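Local atomic coordinates of porphyranase B (Zobellia galactanivorans, PDB entry 3JUU), a protein that cleaves the sulfated red-algal polysaccharide porphyran at the linkages between beta-D-galactose and alpha-L-galactose-6-sulfate. Residues G96-Y110 with D231-E243. Numbering follows the deposited sequence.
Sequences GGYVGSRNGMTYGYY and DFDIEMYLRMVVE
Y98 and R239 meet because CG of Y98 lies anti to the backbone N (chi1 166°), while R239 bends at chi2 (-79°), which brings its guanidinium beside G100 and under the Y98 hydroxyl. The phenol oxygen of Y98 sits over the centre of one guanidinium face, with OH 3.1 Å from R239 CZ. The angle to the N-H groups is poor for a hydrogen bond, and the two planes are 49° apart, so this is a contact of the oxygen with the face. In the guanidinium plane, R239 NH1 bonds to L238 O at 2.9 Å. S101 N reaches the same oxygen from the opposite face of its carbonyl. A water links NH1 to S101 O. NH2 forms a salt bridge with E130, and NE one with a bound MES, probably from the crystallisation liquor. A leucine in place of R239 would probably leave E130 without its charged mate and L238 O with one donor fewer, and take away the guanidinium face under the Y98 hydroxyl. G100 has no side chain, which leaves room for NH1.

Y98 also rests CD1 on V241 CG2. On the other face of the sheet, V99 CG1 touches M240 CE at 3.6 Å. Paired backbone bonds join G97 with V242 and V99 with M240. Next, S101 OG takes the bond from L238 N (2.8 Å) and donates to N103 O. The register then shifts by two residues. G104 CA lies over the Y237 ring in a CH-pi contact, 4.0 Å from its centroid. M105 and M236 form a single antiparallel bridge beyond it. These antiparallel strands belong to the GH16 beta-sandwich jelly roll, and 237-242 leads into E243, a probable substrate-binding residue.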
loop_
_atom_site.group_PDB
_atom_site.type_symbol
_atom_site.label_atom_id
_atom_site.label_comp_id
_atom_site.label_asym_id
_atom_site.label_seq_id
_atom_site.Cartn_x
_atom_site.Cartn_y
_atom_site.Cartn_z
ATOM N N GLY A 96 9.470 10.593 -4.324
ATOM C CA GLY A 96 8.420 9.534 -4.466
ATOM C C GLY A 96 7.109 10.218 -4.231
ATOM O O GLY A 96 6.935 11.407 -4.597
ATOM N N GLY A 97 6.114 9.488 -3.684
ATOM C CA GLY A 97 4.833 10.118 -3.486
ATOM C C GLY A 97 4.046 9.320 -2.467
ATOM O O GLY A 97 4.315 8.110 -2.218
ATOM N N TYR A 98 3.058 10.012 -1.898
ATOM C CA TYR A 98 2.285 9.449 -0.764
ATOM C C TYR A 98 0.867 9.830 -1.026
ATOM O O TYR A 98 0.576 11.023 -1.391
ATOM C CB TYR A 98 2.805 10.043 0.543
ATOM C CG TYR A 98 1.910 9.832 1.795
ATOM C CD1 TYR A 98 2.284 8.957 2.781
ATOM C CD2 TYR A 98 0.654 10.502 1.918
ATOM C CE1 TYR A 98 1.501 8.765 3.928
ATOM C CE2 TYR A 98 -0.140 10.313 3.068
ATOM C CZ TYR A 98 0.330 9.460 4.060
ATOM O OH TYR A 98 -0.352 9.278 5.200
ATOM N N VAL A 99 -0.023 8.844 -0.930
ATOM C CA VAL A 99 -1.446 9.161 -1.021
ATOM C C VAL A 99 -2.110 8.389 0.137
ATOM O O VAL A 99 -2.004 7.150 0.152
ATOM C CB VAL A 99 -2.050 8.664 -2.374
ATOM C CG1 VAL A 99 -3.584 9.100 -2.457
ATOM C CG2 VAL A 99 -1.280 9.204 -3.601
ATOM N N GLY A 100 -2.728 9.086 1.095
ATOM C CA GLY A 100 -3.400 8.449 2.211
ATOM C C GLY A 100 -4.880 8.829 2.289
ATOM O O GLY A 100 -5.274 9.991 1.985
ATOM N N SER A 101 -5.726 7.849 2.630
ATOM C CA SER A 101 -7.197 8.177 2.773
ATOM C C SER A 101 -7.424 9.053 3.979
ATOM O O SER A 101 -6.900 8.785 5.071
ATOM C CB SER A 101 -8.084 6.884 2.802
ATOM O OG SER A 101 -7.866 6.134 4.007
ATOM N N ARG A 102 -8.175 10.145 3.816
ATOM C CA ARG A 102 -8.440 10.967 4.998
ATOM C C ARG A 102 -9.565 10.304 5.843
ATOM O O ARG A 102 -9.677 10.615 7.023
ATOM C CB ARG A 102 -8.911 12.353 4.557
ATOM C CG ARG A 102 -7.859 13.102 3.811
ATOM C CD ARG A 102 -8.396 14.545 3.505
ATOM N NE ARG A 102 -7.433 15.240 2.656
ATOM C CZ ARG A 102 -6.429 15.997 3.131
ATOM N NH1 ARG A 102 -6.204 16.121 4.447
ATOM N NH2 ARG A 102 -5.619 16.613 2.280
ATOM N N ASN A 103 -10.341 9.406 5.253
ATOM C CA ASN A 103 -11.369 8.628 6.000
ATOM C C ASN A 103 -10.907 7.172 6.258
ATOM O O ASN A 103 -10.161 6.618 5.452
ATOM C CB ASN A 103 -12.674 8.632 5.206
ATOM C CG ASN A 103 -13.279 10.043 5.132
ATOM O OD1 ASN A 103 -13.755 10.556 6.158
ATOM N ND2 ASN A 103 -13.223 10.666 3.958
ATOM N N GLY A 104 -11.272 6.635 7.427
ATOM C CA GLY A 104 -10.836 5.256 7.805
ATOM C C GLY A 104 -12.045 4.347 8.009
ATOM O O GLY A 104 -13.230 4.801 7.967
ATOM N N MET A 105 -11.748 3.069 8.217
ATOM C CA MET A 105 -12.788 2.086 8.516
ATOM C C MET A 105 -12.148 0.956 9.378
ATOM O O MET A 105 -10.928 0.766 9.430
ATOM C CB MET A 105 -13.426 1.587 7.168
ATOM C CG MET A 105 -14.593 0.469 7.203
ATOM S SD MET A 105 -15.880 1.051 8.382
ATOM C CE MET A 105 -16.532 2.518 7.452
ATOM N N THR A 106 -13.015 0.206 10.065
ATOM C CA THR A 106 -12.593 -1.061 10.724
ATOM C C THR A 106 -13.276 -2.214 10.004
ATOM O O THR A 106 -14.509 -2.229 9.884
ATOM C CB THR A 106 -12.947 -1.033 12.223
ATOM O OG1 THR A 106 -12.561 0.242 12.788
ATOM C CG2 THR A 106 -12.148 -2.152 12.987
ATOM N N TYR A 107 -12.471 -3.181 9.538
ATOM C CA TYR A 107 -12.909 -4.361 8.755
ATOM C C TYR A 107 -13.352 -4.004 7.358
ATOM O O TYR A 107 -13.558 -2.823 7.052
ATOM C CB TYR A 107 -14.004 -5.231 9.470
ATOM C CG TYR A 107 -13.675 -5.437 10.922
ATOM C CD1 TYR A 107 -12.459 -5.978 11.319
ATOM C CD2 TYR A 107 -14.543 -4.956 11.908
ATOM C CE1 TYR A 107 -12.125 -6.094 12.697
ATOM C CE2 TYR A 107 -14.227 -5.088 13.272
ATOM C CZ TYR A 107 -13.022 -5.691 13.630
ATOM O OH TYR A 107 -12.676 -5.783 14.963
ATOM N N GLY A 108 -13.487 -5.009 6.515
ATOM C CA GLY A 108 -13.999 -4.835 5.195
ATOM C C GLY A 108 -13.088 -5.435 4.121
ATOM O O GLY A 108 -12.144 -6.163 4.453
ATOM N N TYR A 109 -13.385 -5.194 2.836
ATOM C CA TYR A 109 -12.605 -5.762 1.751
ATOM C C TYR A 109 -11.959 -4.556 1.007
ATOM O O TYR A 109 -12.681 -3.610 0.621
ATOM C CB TYR A 109 -13.508 -6.616 0.782
ATOM C CG TYR A 109 -12.638 -7.330 -0.243
ATOM C CD1 TYR A 109 -11.949 -8.518 0.129
ATOM C CD2 TYR A 109 -12.400 -6.803 -1.561
ATOM C CE1 TYR A 109 -11.081 -9.131 -0.732
ATOM C CE2 TYR A 109 -11.526 -7.458 -2.444
ATOM C CZ TYR A 109 -10.844 -8.627 -2.000
ATOM O OH TYR A 109 -10.021 -9.302 -2.896
ATOM N N TYR A 110 -10.653 -4.621 0.728
ATOM C CA TYR A 110 -9.959 -3.450 0.173
ATOM C C TYR A 110 -9.146 -3.938 -0.935
ATOM O O TYR A 110 -8.298 -4.854 -0.735
ATOM C CB TYR A 110 -9.018 -2.846 1.243
ATOM C CG TYR A 110 -9.806 -2.365 2.429
ATOM C CD1 TYR A 110 -10.212 -1.013 2.479
ATOM C CD2 TYR A 110 -10.170 -3.226 3.479
ATOM C CE1 TYR A 110 -10.983 -0.550 3.560
ATOM C CE2 TYR A 110 -10.920 -2.776 4.509
ATOM C CZ TYR A 110 -11.339 -1.434 4.546
ATOM O OH TYR A 110 -12.077 -0.965 5.621
ATOM N N ASP A 231 -4.557 -8.235 17.868
ATOM C CA ASP A 231 -5.888 -7.909 17.308
ATOM C C ASP A 231 -5.875 -6.656 16.370
ATOM O O ASP A 231 -5.438 -5.552 16.745
ATOM C CB ASP A 231 -6.820 -7.534 18.418
ATOM C CG ASP A 231 -7.216 -8.717 19.311
ATOM O OD1 ASP A 231 -7.115 -9.875 18.838
ATOM O OD2 ASP A 231 -7.628 -8.417 20.478
ATOM N N PHE A 232 -6.394 -6.821 15.170
ATOM C CA PHE A 232 -6.577 -5.678 14.244
ATOM C C PHE A 232 -8.030 -5.189 14.380
ATOM O O PHE A 232 -8.838 -5.430 13.492
ATOM C CB PHE A 232 -6.242 -6.131 12.815
ATOM C CG PHE A 232 -4.730 -6.111 12.492
ATOM C CD1 PHE A 232 -3.754 -6.110 13.510
ATOM C CD2 PHE A 232 -4.304 -6.066 11.161
ATOM C CE1 PHE A 232 -2.348 -6.108 13.235
ATOM C CE2 PHE A 232 -2.872 -6.042 10.875
ATOM C CZ PHE A 232 -1.894 -6.005 11.928
ATOM N N ASP A 233 -8.355 -4.527 15.518
ATOM C CA ASP A 233 -9.721 -4.079 15.711
ATOM C C ASP A 233 -9.754 -2.554 15.822
ATOM O O ASP A 233 -10.692 -1.997 16.463
ATOM C CB ASP A 233 -10.315 -4.736 16.955
ATOM C CG ASP A 233 -9.446 -4.541 18.184
ATOM O OD1 ASP A 233 -8.373 -3.912 18.103
ATOM O OD2 ASP A 233 -9.787 -5.143 19.241
ATOM N N ILE A 234 -8.709 -1.891 15.264
ATOM C CA ILE A 234 -8.584 -0.391 15.351
ATOM C C ILE A 234 -8.821 0.146 13.931
ATOM O O ILE A 234 -8.346 -0.462 12.962
ATOM C CB ILE A 234 -7.176 0.128 15.904
ATOM C CG1 ILE A 234 -6.822 -0.533 17.272
ATOM C CG2 ILE A 234 -7.229 1.677 16.096
ATOM C CD1 ILE A 234 -5.404 -0.539 17.630
ATOM N N GLU A 235 -9.525 1.266 13.823
ATOM C CA GLU A 235 -9.772 1.929 12.515
ATOM C C GLU A 235 -8.472 2.125 11.745
ATOM O O GLU A 235 -7.441 2.534 12.322
ATOM C CB GLU A 235 -10.403 3.356 12.773
ATOM C CG GLU A 235 -10.902 3.990 11.481
ATOM C CD GLU A 235 -11.507 5.384 11.752
ATOM O OE1 GLU A 235 -11.427 5.829 12.904
ATOM O OE2 GLU A 235 -11.922 6.054 10.825
ATOM N N MET A 236 -8.494 1.811 10.454
ATOM C CA MET A 236 -7.280 1.972 9.643
ATOM C C MET A 236 -7.575 2.796 8.396
ATOM O O MET A 236 -8.722 2.957 8.008
ATOM C CB MET A 236 -6.664 0.618 9.262
ATOM C CG MET A 236 -5.955 0.012 10.486
ATOM S SD MET A 236 -4.725 -1.270 10.057
ATOM C CE MET A 236 -5.701 -2.711 9.837
ATOM N N TYR A 237 -6.503 3.330 7.781
ATOM C CA TYR A 237 -6.563 4.290 6.654
ATOM C C TYR A 237 -5.736 3.734 5.556
ATOM O O TYR A 237 -4.674 3.118 5.870
ATOM C CB TYR A 237 -5.960 5.657 7.077
ATOM C CG TYR A 237 -6.743 6.265 8.263
ATOM C CD1 TYR A 237 -7.797 7.211 8.038
ATOM C CD2 TYR A 237 -6.522 5.797 9.593
ATOM C CE1 TYR A 237 -8.540 7.753 9.133
ATOM C CE2 TYR A 237 -7.274 6.308 10.675
ATOM C CZ TYR A 237 -8.293 7.271 10.413
ATOM O OH TYR A 237 -9.035 7.763 11.481
ATOM N N LEU A 238 -6.165 3.984 4.308
ATOM C CA LEU A 238 -5.474 3.481 3.126
ATOM C C LEU A 238 -4.194 4.269 2.826
ATOM O O LEU A 238 -4.051 5.488 3.198
ATOM C CB LEU A 238 -6.361 3.523 1.891
ATOM C CG LEU A 238 -7.480 2.461 1.889
ATOM C CD1 LEU A 238 -8.556 2.851 0.849
ATOM C CD2 LEU A 238 -6.964 1.049 1.596
ATOM N N ARG A 239 -3.267 3.560 2.208
ATOM C CA ARG A 239 -2.000 4.153 1.791
ATOM C C ARG A 239 -1.652 3.622 0.402
ATOM O O ARG A 239 -1.654 2.389 0.177
ATOM C CB ARG A 239 -0.862 3.704 2.698
ATOM C CG ARG A 239 -1.010 4.155 4.164
ATOM C CD ARG A 239 -0.579 5.676 4.298
ATOM N NE ARG A 239 -0.723 6.121 5.681
ATOM C CZ ARG A 239 -1.805 6.712 6.194
ATOM N NH1 ARG A 239 -2.899 6.819 5.502
ATOM N NH2 ARG A 239 -1.739 7.165 7.451
ATOM N N MET A 240 -1.243 4.529 -0.507
ATOM C CA MET A 240 -0.608 4.131 -1.768
ATOM C C MET A 240 0.688 4.980 -1.814
ATOM O O MET A 240 0.640 6.233 -1.896
ATOM C CB MET A 240 -1.538 4.465 -2.977
ATOM C CG MET A 240 -2.804 3.534 -3.078
ATOM S SD MET A 240 -4.151 4.344 -2.048
ATOM C CE MET A 240 -4.759 5.706 -3.049
ATOM N N VAL A 241 1.837 4.311 -1.740
ATOM C CA VAL A 241 3.085 5.029 -1.415
ATOM C C VAL A 241 4.175 4.490 -2.294
ATOM O O VAL A 241 4.288 3.257 -2.536
ATOM C CB VAL A 241 3.451 4.886 0.103
ATOM C CG1 VAL A 241 4.918 5.382 0.404
ATOM C CG2 VAL A 241 2.386 5.648 0.979
ATOM N N VAL A 242 5.048 5.400 -2.709
ATOM C CA VAL A 242 6.198 5.033 -3.548
ATOM C C VAL A 242 7.378 5.659 -2.803
ATOM O O VAL A 242 7.435 6.893 -2.645
ATOM C CB VAL A 242 6.045 5.671 -4.984
ATOM C CG1 VAL A 242 7.426 5.559 -5.759
ATOM C CG2 VAL A 242 4.917 4.947 -5.773
ATOM N N GLU A 243 8.288 4.830 -2.288
ATOM C CA GLU A 243 9.274 5.312 -1.284
ATOM C C GLU A 243 10.646 4.707 -1.603
ATOM O O GLU A 243 10.740 3.814 -2.471
ATOM C CB GLU A 243 8.856 4.802 0.095
ATOM C CG GLU A 243 9.181 3.335 0.316
ATOM C CD GLU A 243 8.073 2.644 1.094
ATOM O OE1 GLU A 243 8.250 2.498 2.330
ATOM O OE2 GLU A 243 7.060 2.243 0.476
HETATM O O HOH W 1 -4.642 8.914 6.463
HETATM O O HOH W 2 -12.718 8.370 9.341
HETATM O O HOH W 3 -12.586 0.193 15.557
#